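Local structure of 6-phosphogluconate dehydrogenase (Decarboxylating) (4E21) at residues E73-K78 / R83-M88; P103-N108 / D127-Q132; S117-D122 / V209-N214. The protein probably catalyses the oxidative decarboxylation of 6-phosphogluconate, with NADP as the likely cofactor, in the pentose phosphate pathway. All blocks are in the same frame, centred on the assembly; numbering follows the deposited sequence.

Contacts 1 and 2 lie side by side in the NAD-binding domain, their centres about 13 Å apart, and they touch: Cys76 SG packs on Leu104 CB at 3.9 Å, while Arg83 and the backbone of Ala106 share Asp109 as a partner. Contact 3 lies about 24 Å from contact 1 and about 23 Å from contact 2, centre to centre, where the domain meets the helical C-terminal part. Helix 119-130 links contacts 2 and 3: its start belongs to contact 3 and its last turn to contact 2. Of the three, contact 3 is probably nearest the substrate pocket, because in relatives that pocket forms between the two domains; contacts 1 and 2 probably lie well away from it.

Contact 1. Residues E73-K78 / R83-M88; sequences EEFCAK and RVVWLM
The Arg83 guanidinium lays one face over Cys76 CB, with Arg83 NE 4.2 Å from that carbon, and turns its NE-NH2 side to the main chain of helix 72-78. There two nitrogens grip a single acceptor, Cys76 O: Arg83 NE donates at 3.0 Å and Arg83 NH2 at 2.9 Å. Both bonds are bent, at 138° and 139°, because two nearly parallel N-H groups converge on one oxygen. They reach the oxygen from the same face of its carbonyl plane, NE only modestly tilted and NH2 well above it. The chain of Arg83 is extended from CG to NE, which carries the charged group across to helix 72-78; its remaining nitrogen, NH1, pairs with Asp109. A methionine in its place would probably leave Cys76 O without these two donors and Asp109 without its charged mate.

The second anchor is apolar. Val85 CG1 meets the Phe75 ring at its edge, in the ring plane, 3.9 Å from Phe75 CE2. Phe75 CG stands anti to the backbone N (chi1 179°), which sends the ring toward the strand although its CB does not point there. Strand 84-87 runs between strands 24-28 and 110-113, three neighbouring parallel strands of the Rossmann-type sheet; Phe75 also rests on Ile28, Val85 on Met101 of helix 94-101, and Cys76 on Leu104 and Leu105.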
ATOM      1  N   GLU B  73      -7.973  46.452  19.335  1.00 41.03           N
ATOM      2  CA  GLU B  73      -8.810  47.655  19.288  1.00 40.50           C
ATOM      3  C   GLU B  73      -8.305  48.705  18.304  1.00 39.54           C
ATOM      4  O   GLU B  73      -9.045  49.143  17.418  1.00 36.98           O
ATOM      5  CB  GLU B  73      -8.983  48.264  20.683  1.00 40.60           C
ATOM      6  CG  GLU B  73      -9.937  47.486  21.590  1.00 41.08           C
ATOM      7  CD  GLU B  73      -9.289  46.249  22.209  1.00 47.83           C
ATOM      8  OE1 GLU B  73      -8.084  46.014  21.959  1.00 45.86           O
ATOM      9  OE2 GLU B  73      -9.990  45.514  22.950  1.00 50.60           O
ATOM     10  N   GLU B  74      -7.045  49.110  18.456  1.00 41.78           N
ATOM     11  CA  GLU B  74      -6.445  50.051  17.512  1.00 42.07           C
ATOM     12  C   GLU B  74      -6.450  49.489  16.086  1.00 40.35           C
ATOM     13  O   GLU B  74      -6.645  50.222  15.107  1.00 39.81           O
ATOM     14  CB  GLU B  74      -5.012  50.399  17.912  1.00 43.46           C
ATOM     15  CG  GLU B  74      -4.458  51.531  17.060  1.00 48.59           C
ATOM     16  CD  GLU B  74      -2.953  51.654  17.123  1.00 55.13           C
ATOM     17  OE1 GLU B  74      -2.345  51.032  18.021  1.00 55.42           O
ATOM     18  OE2 GLU B  74      -2.383  52.371  16.263  1.00 57.54           O
ATOM     19  N   PHE B  75      -6.217  48.186  15.975  1.00 38.06           N
ATOM     20  CA  PHE B  75      -6.253  47.524  14.686  1.00 38.11           C
ATOM     21  C   PHE B  75      -7.605  47.762  14.007  1.00 35.16           C
ATOM     22  O   PHE B  75      -7.670  48.303  12.910  1.00 34.99           O
ATOM     23  CB  PHE B  75      -5.983  46.028  14.859  1.00 38.16           C
ATOM     24  CG  PHE B  75      -6.032  45.247  13.587  1.00 36.19           C
ATOM     25  CD1 PHE B  75      -4.958  45.273  12.696  1.00 37.88           C
ATOM     26  CD2 PHE B  75      -7.137  44.467  13.280  1.00 36.19           C
ATOM     27  CE1 PHE B  75      -4.979  44.535  11.508  1.00 36.00           C
ATOM     28  CE2 PHE B  75      -7.174  43.717  12.097  1.00 35.07           C
ATOM     29  CZ  PHE B  75      -6.089  43.756  11.202  1.00 34.03           C
ATOM     30  N   CYS B  76      -8.693  47.367  14.653  1.00 35.46           N
ATOM     31  CA  CYS B  76     -10.011  47.554  14.042  1.00 37.26           C
ATOM     32  C   CYS B  76     -10.339  49.028  13.824  1.00 37.35           C
ATOM     33  O   CYS B  76     -10.948  49.412  12.805  1.00 34.60           O
ATOM     34  CB  CYS B  76     -11.086  46.889  14.881  1.00 35.32           C
ATOM     35  SG  CYS B  76     -10.895  45.119  14.870  1.00 38.91           S
ATOM     36  N   ALA B  77      -9.910  49.844  14.784  1.00 34.92           N
ATOM     37  CA  ALA B  77     -10.088  51.283  14.710  1.00 38.10           C
ATOM     38  C   ALA B  77      -9.472  51.858  13.432  1.00 39.60           C
ATOM     39  O   ALA B  77     -10.060  52.748  12.798  1.00 36.81           O
ATOM     40  CB  ALA B  77      -9.473  51.937  15.928  1.00 37.86           C
ATOM     41  N   LYS B  78      -8.296  51.335  13.063  1.00 36.02           N
ATOM     42  CA  LYS B  78      -7.517  51.865  11.954  1.00 36.15           C
ATOM     43  C   LYS B  78      -8.031  51.400  10.598  1.00 37.26           C
ATOM     44  O   LYS B  78      -7.652  51.955   9.560  1.00 36.98           O
ATOM     45  CB  LYS B  78      -6.059  51.450  12.099  1.00 38.70           C
ATOM     46  CG  LYS B  78      -5.270  52.232  13.118  1.00 41.34           C
ATOM     47  CD  LYS B  78      -3.793  51.936  12.966  1.00 45.78           C
ATOM     48  CE  LYS B  78      -2.925  53.078  13.482  1.00 49.47           C
ATOM     49  NZ  LYS B  78      -1.506  52.880  13.050  1.00 53.36           N
ATOM     50  N   ARG B  83     -14.443  46.524   6.292  1.00 30.11           N
ATOM     51  CA  ARG B  83     -13.066  46.111   6.479  1.00 31.73           C
ATOM     52  C   ARG B  83     -12.749  44.856   5.697  1.00 31.00           C
ATOM     53  O   ARG B  83     -13.646  44.074   5.394  1.00 29.72           O
ATOM     54  CB  ARG B  83     -12.802  45.843   7.946  1.00 30.18           C
ATOM     55  CG  ARG B  83     -13.002  47.033   8.802  1.00 31.28           C
ATOM     56  CD  ARG B  83     -12.727  46.658  10.224  1.00 31.91           C
ATOM     57  NE  ARG B  83     -12.818  47.797  11.117  1.00 32.64           N
ATOM     58  CZ  ARG B  83     -13.903  48.116  11.819  1.00 32.29           C
ATOM     59  NH1 ARG B  83     -15.004  47.390  11.720  1.00 27.86           N
ATOM     60  NH2 ARG B  83     -13.874  49.162  12.627  1.00 31.72           N
ATOM     61  N   VAL B  84     -11.468  44.692   5.362  1.00 32.13           N
ATOM     62  CA  VAL B  84     -10.932  43.422   4.875  1.00 30.75           C
ATOM     63  C   VAL B  84      -9.839  42.919   5.823  1.00 31.58           C
ATOM     64  O   VAL B  84      -8.751  43.504   5.893  1.00 32.69           O
ATOM     65  CB  VAL B  84     -10.364  43.549   3.471  1.00 30.97           C
ATOM     66  CG1 VAL B  84      -9.530  42.279   3.113  1.00 32.55           C
ATOM     67  CG2 VAL B  84     -11.491  43.736   2.497  1.00 30.47           C
ATOM     68  N   VAL B  85     -10.130  41.845   6.557  1.00 30.86           N
ATOM     69  CA  VAL B  85      -9.186  41.322   7.548  1.00 30.90           C
ATOM     70  C   VAL B  85      -8.655  39.927   7.193  1.00 30.80           C
ATOM     71  O   VAL B  85      -9.423  38.977   7.106  1.00 30.89           O
ATOM     72  CB  VAL B  85      -9.810  41.266   8.962  1.00 31.21           C
ATOM     73  CG1 VAL B  85      -8.765  40.792  10.002  1.00 30.16           C
ATOM     74  CG2 VAL B  85     -10.417  42.619   9.339  1.00 32.52           C
ATOM     75  N   TRP B  86      -7.342  39.810   7.015  1.00 29.43           N
ATOM     76  CA  TRP B  86      -6.703  38.536   6.677  1.00 28.19           C
ATOM     77  C   TRP B  86      -6.033  37.911   7.904  1.00 30.64           C
ATOM     78  O   TRP B  86      -5.269  38.585   8.607  1.00 31.91           O
ATOM     79  CB  TRP B  86      -5.676  38.763   5.575  1.00 27.67           C
ATOM     80  CG  TRP B  86      -5.243  37.527   4.847  1.00 30.80           C
ATOM     81  CD1 TRP B  86      -4.504  36.489   5.353  1.00 31.09           C
ATOM     82  CD2 TRP B  86      -5.482  37.211   3.467  1.00 28.90           C
ATOM     83  NE1 TRP B  86      -4.276  35.552   4.376  1.00 30.63           N
ATOM     84  CE2 TRP B  86      -4.870  35.965   3.212  1.00 30.36           C
ATOM     85  CE3 TRP B  86      -6.170  37.851   2.428  1.00 28.02           C
ATOM     86  CZ2 TRP B  86      -4.925  35.350   1.964  1.00 28.05           C
ATOM     87  CZ3 TRP B  86      -6.215  37.249   1.191  1.00 26.78           C
ATOM     88  CH2 TRP B  86      -5.597  36.007   0.967  1.00 29.19           C
ATOM     89  N   LEU B  87      -6.342  36.642   8.186  1.00 29.98           N
ATOM     90  CA  LEU B  87      -5.699  35.914   9.285  1.00 30.23           C
ATOM     91  C   LEU B  87      -4.637  34.950   8.747  1.00 32.35           C
ATOM     92  O   LEU B  87      -4.910  34.173   7.835  1.00 32.76           O
ATOM     93  CB  LEU B  87      -6.718  35.136  10.132  1.00 27.11           C
ATOM     94  CG  LEU B  87      -7.956  35.852  10.699  1.00 30.00           C
ATOM     95  CD1 LEU B  87      -8.863  34.877  11.429  1.00 28.62           C
ATOM     96  CD2 LEU B  87      -7.574  36.983  11.649  1.00 30.92           C
HETATM   97  N   MSE B  88      -3.429  35.028   9.303  1.00 33.09           N
HETATM   98  CA  MSE B  88      -2.366  34.048   9.075  1.00 34.18           C
HETATM   99  C   MSE B  88      -1.840  33.614  10.440  1.00 33.90           C
HETATM  100  O   MSE B  88      -0.644  33.722  10.720  1.00 33.78           O
HETATM  101  CB  MSE B  88      -1.205  34.618   8.248  1.00 33.24           C
HETATM  102  CG  MSE B  88      -1.411  34.658   6.743  1.00 37.26           C
HETATM  103 SE   MSE B  88      -2.242  33.043   6.000  0.65 33.25          SE
HETATM  104  CE  MSE B  88      -1.316  32.925   4.327  1.00 35.11           C
TER

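Contact 2. Residues P103-N108 / D127-Q132; sequences PLLAAN and DQMRAQ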
ATOM      1  N   PRO B 103     -16.556  41.436  18.145  1.00 34.97           N
ATOM      2  CA  PRO B 103     -17.306  42.532  18.790  1.00 34.33           C
ATOM      3  C   PRO B 103     -16.903  43.929  18.324  1.00 34.58           C
ATOM      4  O   PRO B 103     -17.687  44.857  18.499  1.00 35.13           O
ATOM      5  CB  PRO B 103     -16.975  42.364  20.276  1.00 35.19           C
ATOM      6  CG  PRO B 103     -16.657  40.882  20.423  1.00 35.75           C
ATOM      7  CD  PRO B 103     -15.961  40.514  19.133  1.00 35.41           C
ATOM      8  N   LEU B 104     -15.713  44.079  17.746  1.00 34.26           N
ATOM      9  CA  LEU B 104     -15.289  45.357  17.176  1.00 33.33           C
ATOM     10  C   LEU B 104     -15.581  45.461  15.685  1.00 33.58           C
ATOM     11  O   LEU B 104     -15.408  46.522  15.099  1.00 34.70           O
ATOM     12  CB  LEU B 104     -13.795  45.623  17.394  1.00 36.11           C
ATOM     13  CG  LEU B 104     -13.202  45.951  18.776  1.00 39.66           C
ATOM     14  CD1 LEU B 104     -14.287  46.216  19.798  1.00 35.30           C
ATOM     15  CD2 LEU B 104     -12.261  44.812  19.248  1.00 40.70           C
ATOM     16  N   LEU B 105     -16.001  44.364  15.062  1.00 32.76           N
ATOM     17  CA  LEU B 105     -16.223  44.373  13.613  1.00 32.99           C
ATOM     18  C   LEU B 105     -17.665  44.779  13.311  1.00 31.86           C
ATOM     19  O   LEU B 105     -18.479  44.950  14.224  1.00 29.01           O
ATOM     20  CB  LEU B 105     -15.894  43.013  12.972  1.00 30.30           C
ATOM     21  CG  LEU B 105     -14.441  42.516  13.027  1.00 32.78           C
ATOM     22  CD1 LEU B 105     -14.285  41.146  12.361  1.00 31.15           C
ATOM     23  CD2 LEU B 105     -13.495  43.513  12.391  1.00 28.98           C
ATOM     24  N   ALA B 106     -17.982  44.919  12.030  1.00 29.10           N
ATOM     25  CA  ALA B 106     -19.286  45.430  11.650  1.00 29.28           C
ATOM     26  C   ALA B 106     -19.820  44.687  10.447  1.00 28.83           C
ATOM     27  O   ALA B 106     -19.048  44.149   9.641  1.00 29.15           O
ATOM     28  CB  ALA B 106     -19.186  46.925  11.353  1.00 28.14           C
ATOM     29  N   ALA B 107     -21.139  44.661  10.320  1.00 26.34           N
ATOM     30  CA  ALA B 107     -21.784  44.092   9.148  1.00 30.25           C
ATOM     31  C   ALA B 107     -21.154  44.593   7.827  1.00 30.94           C
ATOM     32  O   ALA B 107     -20.780  45.757   7.693  1.00 31.24           O
ATOM     33  CB  ALA B 107     -23.295  44.339   9.187  1.00 25.52           C
ATOM     34  N   ASN B 108     -21.015  43.682   6.872  1.00 31.97           N
ATOM     35  CA  ASN B 108     -20.369  43.965   5.587  1.00 34.13           C
ATOM     36  C   ASN B 108     -18.840  43.929   5.631  1.00 31.49           C
ATOM     37  O   ASN B 108     -18.188  44.020   4.598  1.00 33.47           O
ATOM     38  CB  ASN B 108     -20.908  45.266   4.956  1.00 37.23           C
ATOM     39  CG  ASN B 108     -22.384  45.138   4.515  1.00 41.41           C
ATOM     40  OD1 ASN B 108     -22.926  44.025   4.380  1.00 42.51           O
ATOM     41  ND2 ASN B 108     -23.032  46.270   4.298  1.00 41.96           N
ATOM     42  N   ASP B 127     -20.802  30.384   9.397  1.00 31.53           N
ATOM     43  CA  ASP B 127     -22.176  30.497   9.875  1.00 33.52           C
ATOM     44  C   ASP B 127     -22.305  31.432  11.059  1.00 34.34           C
ATOM     45  O   ASP B 127     -23.236  32.235  11.147  1.00 34.04           O
ATOM     46  CB  ASP B 127     -22.699  29.137  10.290  1.00 36.45           C
ATOM     47  CG  ASP B 127     -23.394  28.441   9.173  1.00 45.82           C
ATOM     48  OD1 ASP B 127     -24.040  29.158   8.373  1.00 51.76           O
ATOM     49  OD2 ASP B 127     -23.297  27.192   9.089  1.00 47.55           O
ATOM     50  N   GLN B 128     -21.374  31.304  11.986  1.00 31.26           N
ATOM     51  CA  GLN B 128     -21.365  32.186  13.118  1.00 32.55           C
ATOM     52  C   GLN B 128     -21.234  33.648  12.684  1.00 32.14           C
ATOM     53  O   GLN B 128     -22.009  34.494  13.107  1.00 35.35           O
ATOM     54  CB  GLN B 128     -20.249  31.778  14.067  1.00 32.09           C
ATOM     55  CG  GLN B 128     -20.553  30.480  14.783  1.00 36.94           C
ATOM     56  CD  GLN B 128     -19.378  30.013  15.639  1.00 47.05           C
ATOM     57  OE1 GLN B 128     -18.374  30.734  15.797  1.00 46.23           O
ATOM     58  NE2 GLN B 128     -19.494  28.799  16.198  1.00 44.14           N
HETATM   59  N   MSE B 129     -20.259  33.929  11.832  1.00 30.93           N
HETATM   60  CA  MSE B 129     -19.962  35.281  11.406  1.00 32.16           C
HETATM   61  C   MSE B 129     -21.107  35.875  10.585  1.00 33.33           C
HETATM   62  O   MSE B 129     -21.339  37.081  10.636  1.00 30.34           O
HETATM   63  CB  MSE B 129     -18.674  35.305  10.562  1.00 32.06           C
HETATM   64  CG  MSE B 129     -17.445  34.795  11.276  1.00 31.33           C
HETATM   65 SE   MSE B 129     -17.015  35.911  12.808  0.66 35.85          SE
HETATM   66  CE  MSE B 129     -16.139  37.319  11.836  1.00 27.18           C
ATOM     67  N   ARG B 130     -21.796  35.041   9.806  1.00 31.29           N
ATOM     68  CA  ARG B 130     -22.838  35.551   8.932  1.00 31.41           C
ATOM     69  C   ARG B 130     -23.990  36.080   9.776  1.00 32.92           C
ATOM     70  O   ARG B 130     -24.653  37.049   9.409  1.00 34.33           O
ATOM     71  CB  ARG B 130     -23.338  34.471   7.982  1.00 35.04           C
ATOM     72  CG  ARG B 130     -24.307  35.013   6.937  1.00 37.62           C
ATOM     73  CD  ARG B 130     -24.892  33.900   6.094  1.00 44.93           C
ATOM     74  NE  ARG B 130     -25.185  32.735   6.926  1.00 52.09           N
ATOM     75  CZ  ARG B 130     -25.862  31.667   6.513  1.00 57.23           C
ATOM     76  NH1 ARG B 130     -26.336  31.619   5.269  1.00 57.93           N
ATOM     77  NH2 ARG B 130     -26.072  30.647   7.344  1.00 53.15           N
ATOM     78  N   ALA B 131     -24.221  35.432  10.910  1.00 31.49           N
ATOM     79  CA  ALA B 131     -25.229  35.875  11.863  1.00 35.57           C
ATOM     80  C   ALA B 131     -24.939  37.297  12.347  1.00 34.27           C
ATOM     81  O   ALA B 131     -25.781  37.921  12.958  1.00 36.32           O
ATOM     82  CB  ALA B 131     -25.300  34.915  13.048  1.00 32.71           C
ATOM     83  N   GLN B 132     -23.745  37.811  12.082  1.00 34.35           N
ATOM     84  CA  GLN B 132     -23.420  39.187  12.461  1.00 32.04           C
ATOM     85  C   GLN B 132     -23.142  40.040  11.243  1.00 31.74           C
ATOM     86  O   GLN B 132     -22.526  41.103  11.346  1.00 29.19           O
ATOM     87  CB  GLN B 132     -22.217  39.223  13.374  1.00 32.43           C
ATOM     88  CG  GLN B 132     -22.378  38.340  14.581  1.00 36.71           C
ATOM     89  CD  GLN B 132     -21.592  38.851  15.759  1.00 40.56           C
ATOM     90  OE1 GLN B 132     -21.451  40.065  15.951  1.00 38.95           O
ATOM     91  NE2 GLN B 132     -21.054  37.925  16.554  1.00 45.30           N
TER
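The flat carbonyl group of Gln132 lies with its O against Ala107, 3.8 Å from Ala107 CA and 4.0 Å from Ala107 CB. These are van der Waals approaches, with no hydrogen bond directly joining the two segments. The main chains come nearest at the same place, Ala107 CA lying 6.1 Å from Gln132 CA.

Deeper in, the touch is between two apolar ends: Leu105 CD1 stands 4.3 Å from CE of Met129, a selenomethionine in this crystal. The Met129 chain curls, with all three torsions turned the same way (chi1 -60°, chi2 -63°, chi3 -80°), and this brings the methyl end nearer the loop than the start of the side chain suggests. Met129 and Gln132 also both touch Thr102, just ahead of the loop.

Leu105 and Met129 both also rest on Val111 of strand 110-113 and on Ile134, so the pair lies between sheet and helix. The loop 103-108 leads from helix 94-101 into strand 110-113, and Asn108 bonds through its backbone to Gly133. Helix 119-130 is the crossover of the beta-alpha-beta unit that joins strand 110-113 to the parallel strand 135-142.

Contact 3. Residues S117-D122 / V209-N214; sequences SHYQDD and VKMVHN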
ATOM      1  N   SER B 117      -6.539  25.778   8.333  1.00 32.46           N
ATOM      2  CA  SER B 117      -7.698  25.346   9.088  1.00 30.69           C
ATOM      3  C   SER B 117      -8.333  24.173   8.362  1.00 27.63           C
ATOM      4  O   SER B 117      -8.211  24.064   7.142  1.00 27.40           O
ATOM      5  CB  SER B 117      -8.703  26.499   9.209  1.00 29.31           C
ATOM      6  OG  SER B 117      -8.307  27.403  10.228  1.00 33.86           O
ATOM      7  N   HIS B 118      -8.998  23.297   9.108  1.00 25.80           N
ATOM      8  CA  HIS B 118      -9.763  22.228   8.501  1.00 25.72           C
ATOM      9  C   HIS B 118     -11.109  22.768   7.995  1.00 26.59           C
ATOM     10  O   HIS B 118     -11.804  23.494   8.703  1.00 27.35           O
ATOM     11  CB  HIS B 118      -9.974  21.081   9.484  1.00 26.63           C
ATOM     12  CG  HIS B 118     -10.655  19.898   8.870  1.00 28.16           C
ATOM     13  ND1 HIS B 118     -12.023  19.727   8.897  1.00 28.34           N
ATOM     14  CD2 HIS B 118     -10.158  18.853   8.162  1.00 28.78           C
ATOM     15  CE1 HIS B 118     -12.337  18.610   8.265  1.00 30.08           C
ATOM     16  NE2 HIS B 118     -11.225  18.064   7.802  1.00 27.87           N
ATOM     17  N   TYR B 119     -11.484  22.414   6.774  1.00 25.88           N
ATOM     18  CA  TYR B 119     -12.667  23.007   6.157  1.00 25.72           C
ATOM     19  C   TYR B 119     -13.956  22.868   6.967  1.00 25.53           C
ATOM     20  O   TYR B 119     -14.814  23.735   6.892  1.00 26.33           O
ATOM     21  CB  TYR B 119     -12.877  22.479   4.735  1.00 24.86           C
ATOM     22  CG  TYR B 119     -13.545  21.129   4.689  1.00 25.86           C
ATOM     23  CD1 TYR B 119     -14.910  21.018   4.445  1.00 26.58           C
ATOM     24  CD2 TYR B 119     -12.811  19.955   4.892  1.00 26.36           C
ATOM     25  CE1 TYR B 119     -15.530  19.777   4.397  1.00 28.23           C
ATOM     26  CE2 TYR B 119     -13.420  18.707   4.858  1.00 26.08           C
ATOM     27  CZ  TYR B 119     -14.780  18.622   4.601  1.00 27.93           C
ATOM     28  OH  TYR B 119     -15.403  17.383   4.563  1.00 28.99           O
ATOM     29  N   GLN B 120     -14.115  21.798   7.732  1.00 26.34           N
ATOM     30  CA  GLN B 120     -15.326  21.682   8.553  1.00 27.81           C
ATOM     31  C   GLN B 120     -15.447  22.829   9.576  1.00 30.25           C
ATOM     32  O   GLN B 120     -16.563  23.259   9.916  1.00 26.18           O
ATOM     33  CB  GLN B 120     -15.452  20.306   9.210  1.00 29.60           C
ATOM     34  CG  GLN B 120     -15.954  19.241   8.228  1.00 32.97           C
ATOM     35  CD  GLN B 120     -15.621  17.789   8.623  1.00 35.57           C
ATOM     36  OE1 GLN B 120     -15.470  17.463   9.805  1.00 40.14           O
ATOM     37  NE2 GLN B 120     -15.528  16.913   7.623  1.00 32.69           N
ATOM     38  N   ASP B 121     -14.302  23.337  10.035  1.00 27.77           N
ATOM     39  CA  ASP B 121     -14.286  24.507  10.896  1.00 27.35           C
ATOM     40  C   ASP B 121     -14.652  25.796  10.139  1.00 28.41           C
ATOM     41  O   ASP B 121     -15.254  26.690  10.722  1.00 31.08           O
ATOM     42  CB  ASP B 121     -12.922  24.688  11.575  1.00 28.29           C
ATOM     43  CG  ASP B 121     -12.603  23.592  12.575  1.00 29.70           C
ATOM     44  OD1 ASP B 121     -13.496  23.188  13.350  1.00 30.16           O
ATOM     45  OD2 ASP B 121     -11.434  23.152  12.603  1.00 30.94           O
ATOM     46  N   ASP B 122     -14.283  25.914   8.865  1.00 27.55           N
ATOM     47  CA  ASP B 122     -14.700  27.080   8.073  1.00 27.12           C
ATOM     48  C   ASP B 122     -16.213  27.123   7.923  1.00 27.71           C
ATOM     49  O   ASP B 122     -16.834  28.200   7.972  1.00 27.38           O
ATOM     50  CB  ASP B 122     -14.098  27.042   6.677  1.00 26.35           C
ATOM     51  CG  ASP B 122     -12.585  27.068   6.688  1.00 27.42           C
ATOM     52  OD1 ASP B 122     -11.981  27.871   7.445  1.00 30.07           O
ATOM     53  OD2 ASP B 122     -12.003  26.290   5.920  1.00 25.06           O
ATOM     54  N   VAL B 209      -9.934  22.046  -1.033  1.00 22.11           N
ATOM     55  CA  VAL B 209      -9.056  21.822  -2.161  1.00 21.68           C
ATOM     56  C   VAL B 209      -7.581  21.937  -1.778  1.00 21.89           C
ATOM     57  O   VAL B 209      -6.751  21.196  -2.300  1.00 23.84           O
ATOM     58  CB  VAL B 209      -9.408  22.722  -3.359  1.00 22.15           C
ATOM     59  CG1 VAL B 209      -8.356  22.561  -4.476  1.00 19.94           C
ATOM     60  CG2 VAL B 209     -10.813  22.371  -3.881  1.00 19.99           C
ATOM     61  N   LYS B 210      -7.239  22.845  -0.871  1.00 21.52           N
ATOM     62  CA  LYS B 210      -5.839  22.985  -0.458  1.00 22.61           C
ATOM     63  C   LYS B 210      -5.365  21.725   0.281  1.00 21.82           C
ATOM     64  O   LYS B 210      -4.221  21.282   0.134  1.00 21.21           O
ATOM     65  CB  LYS B 210      -5.657  24.236   0.419  1.00 23.49           C
ATOM     66  CG  LYS B 210      -4.432  24.202   1.313  1.00 22.36           C
ATOM     67  CD  LYS B 210      -3.171  24.500   0.544  1.00 25.56           C
ATOM     68  CE  LYS B 210      -1.927  24.145   1.352  1.00 26.14           C
ATOM     69  NZ  LYS B 210      -1.848  24.937   2.597  1.00 33.14           N
HETATM   70  N   MSE B 211      -6.256  21.169   1.091  1.00 21.05           N
HETATM   71  CA  MSE B 211      -6.004  19.929   1.818  1.00 21.99           C
HETATM   72  C   MSE B 211      -5.561  18.788   0.865  1.00 20.08           C
HETATM   73  O   MSE B 211      -4.560  18.109   1.110  1.00 20.41           O
HETATM   74  CB  MSE B 211      -7.276  19.572   2.613  1.00 20.94           C
HETATM   75  CG  MSE B 211      -7.460  18.134   3.006  1.00 21.46           C
HETATM   76 SE   MSE B 211      -9.177  17.803   3.927  0.68 25.50          SE
HETATM   77  CE  MSE B 211     -10.380  17.628   2.402  1.00 23.20           C
ATOM     78  N   VAL B 212      -6.303  18.610  -0.224  1.00 18.71           N
ATOM     79  CA  VAL B 212      -6.080  17.521  -1.161  1.00 21.39           C
ATOM     80  C   VAL B 212      -4.791  17.789  -1.957  1.00 21.85           C
ATOM     81  O   VAL B 212      -4.009  16.877  -2.202  1.00 21.36           O
ATOM     82  CB  VAL B 212      -7.300  17.351  -2.089  1.00 23.55           C
ATOM     83  CG1 VAL B 212      -7.041  16.299  -3.193  1.00 20.62           C
ATOM     84  CG2 VAL B 212      -8.545  16.987  -1.268  1.00 22.00           C
ATOM     85  N   HIS B 213      -4.573  19.050  -2.321  1.00 20.78           N
ATOM     86  CA  HIS B 213      -3.301  19.505  -2.864  1.00 20.59           C
ATOM     87  C   HIS B 213      -2.134  19.020  -2.021  1.00 20.18           C
ATOM     88  O   HIS B 213      -1.148  18.532  -2.550  1.00 18.35           O
ATOM     89  CB  HIS B 213      -3.309  21.031  -2.935  1.00 20.22           C
ATOM     90  CG  HIS B 213      -1.962  21.654  -3.094  1.00 20.63           C
ATOM     91  ND1 HIS B 213      -1.080  21.798  -2.044  1.00 21.68           N
ATOM     92  CD2 HIS B 213      -1.364  22.221  -4.169  1.00 20.28           C
ATOM     93  CE1 HIS B 213       0.010  22.414  -2.469  1.00 22.52           C
ATOM     94  NE2 HIS B 213      -0.139  22.684  -3.754  1.00 21.56           N
ATOM     95  N   ASN B 214      -2.252  19.141  -0.704  1.00 20.50           N
ATOM     96  CA  ASN B 214      -1.203  18.681   0.195  1.00 20.86           C
ATOM     97  C   ASN B 214      -1.096  17.155   0.225  1.00 21.38           C
ATOM     98  O   ASN B 214      -0.006  16.617   0.362  1.00 21.33           O
ATOM     99  CB  ASN B 214      -1.416  19.237   1.617  1.00 22.30           C
ATOM    100  CG  ASN B 214      -0.829  20.638   1.782  1.00 23.40           C
ATOM    101  OD1 ASN B 214      -0.871  21.448   0.857  1.00 22.96           O
ATOM    102  ND2 ASN B 214      -0.241  20.905   2.933  1.00 25.29           N
TER
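One selenium atom serves two neighbouring rings: SE of Met211, a selenomethionine here, approaches both the imidazole of His118 and the phenol ring of Tyr119. It lies 5.1 Å from the His118 centroid, 54° off the ring normal, and 5.5 Å from the centroid of Tyr119, making a Met-aromatic contact. The closest atoms are His118 NE2, at 4.4 Å from Met211 SE, and Tyr119 CE2, at 4.1 Å from Met211 CE. Met211 CG is anti to its backbone N (chi1 157°) and the chain bends only at its last torsion, so the methyl turns onto the CD2-CE2 side of the phenol.

The two rings are themselves packed together, Tyr119 CD2 lying 3.6 Å above one face of the His118 ring, toward its rim. The Tyr119 OH accepts from Gln120 NE2 at 3.1 Å and also bonds to Phe255 O of the second subunit, which ties this ring to that neighbouring chain. His118 occupies the N-cap of helix 119-130, and its carbonyl O accepts Asp121 N at 2.8 Å.

Trp308 of helix 305-316 meets His118 edge to face and also touches Met211, adding a third helix to the group. The arrangement joins the Rossmann-type NAD-binding domain to the long helix 205-232 of the all-helical domain. In relatives the corresponding part of that helix lines the substrate pocket, and the same is probably true here.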